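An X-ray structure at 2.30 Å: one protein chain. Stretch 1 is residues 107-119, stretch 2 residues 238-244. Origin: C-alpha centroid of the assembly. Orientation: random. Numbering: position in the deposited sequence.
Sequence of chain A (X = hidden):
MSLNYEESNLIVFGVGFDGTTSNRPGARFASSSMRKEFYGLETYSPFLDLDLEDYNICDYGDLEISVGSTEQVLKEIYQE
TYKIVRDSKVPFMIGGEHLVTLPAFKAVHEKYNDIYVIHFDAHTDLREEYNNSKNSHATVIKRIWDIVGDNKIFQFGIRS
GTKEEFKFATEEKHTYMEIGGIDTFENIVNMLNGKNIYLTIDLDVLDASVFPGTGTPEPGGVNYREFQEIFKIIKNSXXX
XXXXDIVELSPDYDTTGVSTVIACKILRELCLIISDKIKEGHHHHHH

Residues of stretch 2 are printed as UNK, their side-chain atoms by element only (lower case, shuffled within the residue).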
ATOM      1  N   ALA A 107      10.707   3.797   8.637  1.00 19.16           N
ATOM      2  CA  ALA A 107      11.773   2.814   8.756  1.00 20.00           C
ATOM      3  C   ALA A 107      12.536   2.698   7.434  1.00 19.29           C
ATOM      4  O   ALA A 107      13.752   2.523   7.425  1.00 18.22           O
ATOM      5  CB  ALA A 107      11.197   1.454   9.161  1.00 18.97           C
ATOM      6  N   VAL A 108      11.818   2.800   6.320  1.00 18.28           N
ATOM      7  CA  VAL A 108      12.445   2.708   5.009  1.00 17.88           C
ATOM      8  C   VAL A 108      13.200   4.001   4.701  1.00 19.56           C
ATOM      9  O   VAL A 108      14.339   3.971   4.225  1.00 19.93           O
ATOM     10  CB  VAL A 108      11.396   2.464   3.895  1.00 19.05           C
ATOM     11  CG1 VAL A 108      12.083   2.401   2.539  1.00 14.98           C
ATOM     12  CG2 VAL A 108      10.636   1.164   4.162  1.00 16.71           C
ATOM     13  N   HIS A 109      12.566   5.134   4.987  1.00 18.71           N
ATOM     14  CA  HIS A 109      13.168   6.437   4.736  1.00 19.30           C
ATOM     15  C   HIS A 109      14.458   6.635   5.532  1.00 19.57           C
ATOM     16  O   HIS A 109      15.354   7.354   5.097  1.00 20.06           O
ATOM     17  CB  HIS A 109      12.164   7.551   5.056  1.00 16.92           C
ATOM     18  CG  HIS A 109      12.699   8.931   4.828  1.00 16.91           C
ATOM     19  ND1 HIS A 109      13.093   9.758   5.858  1.00 15.51           N
ATOM     20  CD2 HIS A 109      12.949   9.612   3.684  1.00 14.87           C
ATOM     21  CE1 HIS A 109      13.567  10.886   5.358  1.00 14.56           C
ATOM     22  NE2 HIS A 109      13.491  10.823   4.042  1.00 14.00           N
ATOM     23  N   GLU A 110      14.550   5.992   6.689  1.00 22.43           N
ATOM     24  CA  GLU A 110      15.742   6.090   7.535  1.00 25.20           C
ATOM     25  C   GLU A 110      16.993   5.708   6.751  1.00 22.60           C
ATOM     26  O   GLU A 110      18.047   6.314   6.919  1.00 21.92           O
ATOM     27  CB  GLU A 110      15.619   5.162   8.756  1.00 30.47           C
ATOM     28  CG  GLU A 110      14.474   5.500   9.694  1.00 39.03           C
ATOM     29  CD  GLU A 110      14.614   6.878  10.315  1.00 44.84           C
ATOM     30  OE1 GLU A 110      14.818   7.855   9.560  1.00 47.91           O
ATOM     31  OE2 GLU A 110      14.518   6.991  11.557  1.00 47.74           O
ATOM     32  N   LYS A 111      16.875   4.692   5.905  1.00 20.47           N
ATOM     33  CA  LYS A 111      18.008   4.245   5.111  1.00 22.15           C
ATOM     34  C   LYS A 111      18.066   4.931   3.744  1.00 22.77           C
ATOM     35  O   LYS A 111      19.134   5.331   3.287  1.00 22.67           O
ATOM     36  CB  LYS A 111      17.953   2.729   4.915  1.00 22.01           C
ATOM     37  CG  LYS A 111      19.013   2.209   3.961  1.00 22.12           C
ATOM     38  CD  LYS A 111      18.817   0.741   3.642  1.00 22.42           C
ATOM     39  CE  LYS A 111      19.801   0.288   2.574  1.00 20.43           C
ATOM     40  NZ  LYS A 111      19.597  -1.140   2.231  1.00 23.20           N
ATOM     41  N   TYR A 112      16.909   5.060   3.099  1.00 23.41           N
ATOM     42  CA  TYR A 112      16.819   5.680   1.778  1.00 22.02           C
ATOM     43  C   TYR A 112      16.293   7.109   1.878  1.00 22.57           C
ATOM     44  O   TYR A 112      15.128   7.375   1.593  1.00 22.26           O
ATOM     45  CB  TYR A 112      15.897   4.841   0.895  1.00 18.93           C
ATOM     46  CG  TYR A 112      16.400   3.434   0.648  1.00 17.88           C
ATOM     47  CD1 TYR A 112      17.431   3.192  -0.263  1.00 17.12           C
ATOM     48  CD2 TYR A 112      15.828   2.340   1.297  1.00 15.70           C
ATOM     49  CE1 TYR A 112      17.873   1.897  -0.526  1.00 16.61           C
ATOM     50  CE2 TYR A 112      16.263   1.038   1.040  1.00 13.79           C
ATOM     51  CZ  TYR A 112      17.285   0.822   0.123  1.00 17.12           C
ATOM     52  OH  TYR A 112      17.696  -0.465  -0.182  1.00 15.62           O
ATOM     53  N   ASN A 113      17.165   8.028   2.277  1.00 24.34           N
ATOM     54  CA  ASN A 113      16.793   9.427   2.439  1.00 25.97           C
ATOM     55  C   ASN A 113      16.189  10.025   1.174  1.00 27.13           C
ATOM     56  O   ASN A 113      15.248  10.814   1.242  1.00 25.76           O
ATOM     57  CB  ASN A 113      18.010  10.253   2.853  1.00 27.95           C
ATOM     58  CG  ASN A 113      17.629  11.631   3.367  1.00 31.27           C
ATOM     59  OD1 ASN A 113      18.267  12.634   3.036  1.00 33.64           O
ATOM     60  ND2 ASN A 113      16.590  11.685   4.192  1.00 31.19           N
ATOM     61  N   ASP A 114      16.738   9.660   0.021  1.00 28.07           N
ATOM     62  CA  ASP A 114      16.244  10.174  -1.249  1.00 31.68           C
ATOM     63  C   ASP A 114      15.275   9.179  -1.877  1.00 31.56           C
ATOM     64  O   ASP A 114      15.591   8.536  -2.875  1.00 35.11           O
ATOM     65  CB  ASP A 114      17.414  10.432  -2.201  1.00 33.90           C
ATOM     66  CG  ASP A 114      16.954  10.835  -3.588  1.00 38.66           C
ATOM     67  OD1 ASP A 114      16.140  11.784  -3.690  1.00 39.89           O
ATOM     68  OD2 ASP A 114      17.405  10.204  -4.573  1.00 40.18           O
ATOM     69  N   ILE A 115      14.090   9.055  -1.295  1.00 29.53           N
ATOM     70  CA  ILE A 115      13.114   8.105  -1.803  1.00 26.83           C
ATOM     71  C   ILE A 115      11.853   8.773  -2.331  1.00 23.95           C
ATOM     72  O   ILE A 115      11.488   9.863  -1.900  1.00 22.94           O
ATOM     73  CB  ILE A 115      12.736   7.081  -0.699  1.00 27.68           C
ATOM     74  CG1 ILE A 115      11.818   6.001  -1.273  1.00 29.27           C
ATOM     75  CG2 ILE A 115      12.060   7.794   0.466  1.00 27.97           C
ATOM     76  CD1 ILE A 115      11.515   4.877  -0.305  1.00 30.21           C
ATOM     77  N   TYR A 116      11.200   8.112  -3.280  1.00 22.76           N
ATOM     78  CA  TYR A 116       9.965   8.614  -3.875  1.00 21.87           C
ATOM     79  C   TYR A 116       8.799   7.742  -3.427  1.00 20.91           C
ATOM     80  O   TYR A 116       8.962   6.548  -3.179  1.00 23.06           O
ATOM     81  CB  TYR A 116      10.083   8.608  -5.399  1.00 22.44           C
ATOM     82  CG  TYR A 116      11.136   9.568  -5.899  1.00 23.47           C
ATOM     83  CD1 TYR A 116      10.826  10.907  -6.140  1.00 24.00           C
ATOM     84  CD2 TYR A 116      12.455   9.156  -6.069  1.00 23.82           C
ATOM     85  CE1 TYR A 116      11.803  11.817  -6.534  1.00 25.60           C
ATOM     86  CE2 TYR A 116      13.445  10.057  -6.461  1.00 27.35           C
ATOM     87  CZ  TYR A 116      13.111  11.387  -6.691  1.00 27.48           C
ATOM     88  OH  TYR A 116      14.086  12.289  -7.056  1.00 28.63           O
ATOM     89  N   VAL A 117       7.622   8.345  -3.326  1.00 21.09           N
ATOM     90  CA  VAL A 117       6.433   7.633  -2.889  1.00 18.91           C
ATOM     91  C   VAL A 117       5.365   7.527  -3.978  1.00 20.16           C
ATOM     92  O   VAL A 117       4.944   8.535  -4.548  1.00 20.89           O
ATOM     93  CB  VAL A 117       5.792   8.334  -1.663  1.00 17.34           C
ATOM     94  CG1 VAL A 117       4.530   7.594  -1.237  1.00 13.42           C
ATOM     95  CG2 VAL A 117       6.791   8.412  -0.520  1.00 14.72           C
ATOM     96  N   ILE A 118       4.943   6.303  -4.271  1.00 19.37           N
ATOM     97  CA  ILE A 118       3.890   6.078  -5.251  1.00 19.78           C
ATOM     98  C   ILE A 118       2.662   5.723  -4.420  1.00 19.81           C
ATOM     99  O   ILE A 118       2.677   4.765  -3.642  1.00 20.89           O
ATOM    100  CB  ILE A 118       4.267   4.949  -6.239  1.00 19.90           C
ATOM    101  CG1 ILE A 118       5.382   5.454  -7.170  1.00 21.06           C
ATOM    102  CG2 ILE A 118       3.043   4.522  -7.056  1.00 17.96           C
ATOM    103  CD1 ILE A 118       5.819   4.465  -8.247  1.00 19.33           C
ATOM    104  N   HIS A 119       1.608   6.517  -4.586  1.00 18.58           N
ATOM    105  CA  HIS A 119       0.378   6.376  -3.813  1.00 16.66           C
ATOM    106  C   HIS A 119      -0.902   6.138  -4.630  1.00 16.59           C
ATOM    107  O   HIS A 119      -1.305   6.981  -5.430  1.00 18.25           O
ATOM    108  CB  HIS A 119       0.250   7.641  -2.955  1.00 16.75           C
ATOM    109  CG  HIS A 119      -1.033   7.763  -2.192  1.00 17.79           C
ATOM    110  ND1 HIS A 119      -1.473   6.804  -1.303  1.00 19.41           N
ATOM    111  CD2 HIS A 119      -1.932   8.775  -2.128  1.00 17.11           C
ATOM    112  CE1 HIS A 119      -2.584   7.221  -0.722  1.00 19.41           C
ATOM    113  NE2 HIS A 119      -2.884   8.415  -1.205  1.00 19.66           N
ATOM    114  N   UNK A 238      12.240   0.588 -14.625  1.00 25.67           N
ATOM    115  CA  UNK A 238      13.503   0.496 -13.918  1.00 27.23           C
ATOM    116  C   UNK A 238      13.427   1.212 -12.576  1.00 27.27           C
ATOM    117  O   UNK A 238      14.351   1.938 -12.199  1.00 29.40           O
ATOM    118  n   UNK A 238      16.817   1.910 -14.063  1.00 30.34           N
ATOM    119  o   UNK A 238      16.321  -0.243 -13.679  1.00 29.96           O
ATOM    120  c   UNK A 238      14.642   1.084 -14.754  1.00 27.46           C
ATOM    121  c   UNK A 238      16.004   0.862 -14.115  1.00 29.27           C
ATOM    122  N   UNK A 239      12.320   1.032 -11.858  1.00 25.48           N
ATOM    123  CA  UNK A 239      12.194   1.659 -10.549  1.00 25.41           C
ATOM    124  C   UNK A 239      12.566   0.617  -9.504  1.00 24.61           C
ATOM    125  O   UNK A 239      12.376  -0.581  -9.714  1.00 24.89           O
ATOM    126  c   UNK A 239      10.761   2.179 -10.259  1.00 24.93           C
ATOM    127  c   UNK A 239       9.765   1.023 -10.224  1.00 25.07           C
ATOM    128  c   UNK A 239      10.360   3.204 -11.297  1.00 25.54           C
ATOM    129  c   UNK A 239       8.396   1.433  -9.718  1.00 24.50           C
ATOM    130  N   UNK A 240      13.102   1.076  -8.382  1.00 23.94           N
ATOM    131  CA  UNK A 240      13.511   0.171  -7.320  1.00 24.89           C
ATOM    132  C   UNK A 240      12.588   0.281  -6.109  1.00 23.56           C
ATOM    133  O   UNK A 240      12.633   1.257  -5.359  1.00 22.54           O
ATOM    134  n   UNK A 240      16.365  -0.010  -5.009  1.00 26.35           N
ATOM    135  c   UNK A 240      14.966   0.468  -6.931  1.00 25.85           C
ATOM    136  c   UNK A 240      15.509  -0.503  -5.898  1.00 29.26           C
ATOM    137  o   UNK A 240      15.175  -1.689  -5.911  1.00 33.33           O
ATOM    138  N   UNK A 241      11.733  -0.719  -5.932  1.00 22.59           N
ATOM    139  CA  UNK A 241      10.815  -0.724  -4.804  1.00 21.40           C
ATOM    140  C   UNK A 241      11.549  -1.275  -3.588  1.00 21.16           C
ATOM    141  O   UNK A 241      11.912  -2.446  -3.554  1.00 20.74           O
ATOM    142  c   UNK A 241       9.559  -1.574  -5.108  1.00 19.09           C
ATOM    143  c   UNK A 241       8.643  -1.613  -3.888  1.00 17.78           C
ATOM    144  c   UNK A 241       7.590  -1.743  -6.749  1.00 14.40           C
ATOM    145  c   UNK A 241       8.811  -0.963  -6.298  1.00 17.67           C
ATOM    146  N   UNK A 242      11.777  -0.417  -2.600  1.00 21.63           N
ATOM    147  CA  UNK A 242      12.488  -0.818  -1.391  1.00 19.80           C
ATOM    148  C   UNK A 242      11.550  -1.018  -0.209  1.00 19.33           C
ATOM    149  O   UNK A 242      11.987  -1.345   0.898  1.00 18.13           O
ATOM    150  c   UNK A 242      12.918   1.614  -0.903  1.00 18.59           C
ATOM    151  c   UNK A 242      13.558   0.230  -1.020  1.00 20.05           C
ATOM    152  c   UNK A 242      14.649   0.240  -2.077  1.00 19.63           C
ATOM    153  N   UNK A 243      10.261  -0.825  -0.461  1.00 17.80           N
ATOM    154  CA  UNK A 243       9.249  -0.985   0.564  1.00 17.69           C
ATOM    155  C   UNK A 243       7.888  -0.980  -0.105  1.00 18.67           C
ATOM    156  O   UNK A 243       7.678  -0.255  -1.081  1.00 18.78           O
ATOM    157  N   UNK A 244       6.955  -1.774   0.412  1.00 17.78           N
ATOM    158  CA  UNK A 244       5.629  -1.844  -0.186  1.00 19.05           C
ATOM    159  C   UNK A 244       4.544  -2.268   0.800  1.00 19.33           C
ATOM    160  O   UNK A 244       4.825  -2.891   1.829  1.00 19.18           O
ATOM    161  s   UNK A 244       4.096  -3.038  -2.255  1.00 23.05           S
ATOM    162  c   UNK A 244       5.663  -2.827  -1.367  1.00 17.70           C
TER

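Position 238 carries two carbons, the second bonded to one oxygen and one nitrogen. A terminal amide on so short a chain is asparagine. N238 takes no part in the contact: its nearest side-chain approach, N238 CB to I118 CD1, is 11.5 Å, and its ND2 is hydrogen-bonded elsewhere in the structure.

Position 239 has four carbons, forked at the first, with one arm two carbons long that approaches I118. Branching at CB with unequal arms and no heteroatom defines isoleucine. The CA-to-CB bond of I239 points toward stretch 1, and with chi1 at 63° (p) and chi2 at 170° (t) I239 CD1 lies 4.2 Å from I118 CD1, a loose apolar contact between two side-chain ends.

Position 240 has two carbons, then one oxygen and one nitrogen, hence asparagine. The CA-to-CB bond of N240 points sideways, and although the end of the side chain comes nearer, no atom pair falls within 4.5 Å.

Position 241 shows four carbons with the unequal fork of isoleucine. I241 directs its CA-to-CB bond away; its end turns back somewhat, but the nearest approach, I241 CG1 to I118 CD1, is still 6.5 Å.

Position 242 holds three carbons, one carrying the other two. Its two outer carbons reach V108, Y112 and I115. Equal one-carbon arms on CB, with no oxygen, identify valine. In V242, chi1 is -67° (m). V242 CG2 lies 3.6 Å from V108 CG1 and 3.6 Å from I115 CD1, whereas V242 CG1 is 3.5 Å from Y112 CZ. V242 CG1 sits 3.8 Å from the centroid of the Y112 ring and 25° off its normal, the geometry of a CH-pi contact over one face.

Position 243 has no side-chain atoms, and its CA lies 4.4 Å from V108 CG2; it is therefore glycine. An ideal CB on G243 would stand 3.0 Å from V108 CG2, so the bare backbone leaves V108 room.

Position 244 has one carbon followed by one sulfur, which is cysteine. The CA-to-CB bond of C244 points away, and its side chain makes no contact.

The contact is thus apolar packing, with no hydrogen bond between the stretches and 241 Å² buried over both sides. V242 contributes 89 Å² of this, the largest share of any residue, by filling a pocket lined by V108 from the helix, Y112 from the loop after it, and I115. The Y112 hydroxyl, bonded to CZ, accepts a hydrogen bond: K111 NZ to Y112 OH is 3.1 Å. I118 and I239 add a separate, looser contact.

Stretch 2 (238-244) NINIVGC
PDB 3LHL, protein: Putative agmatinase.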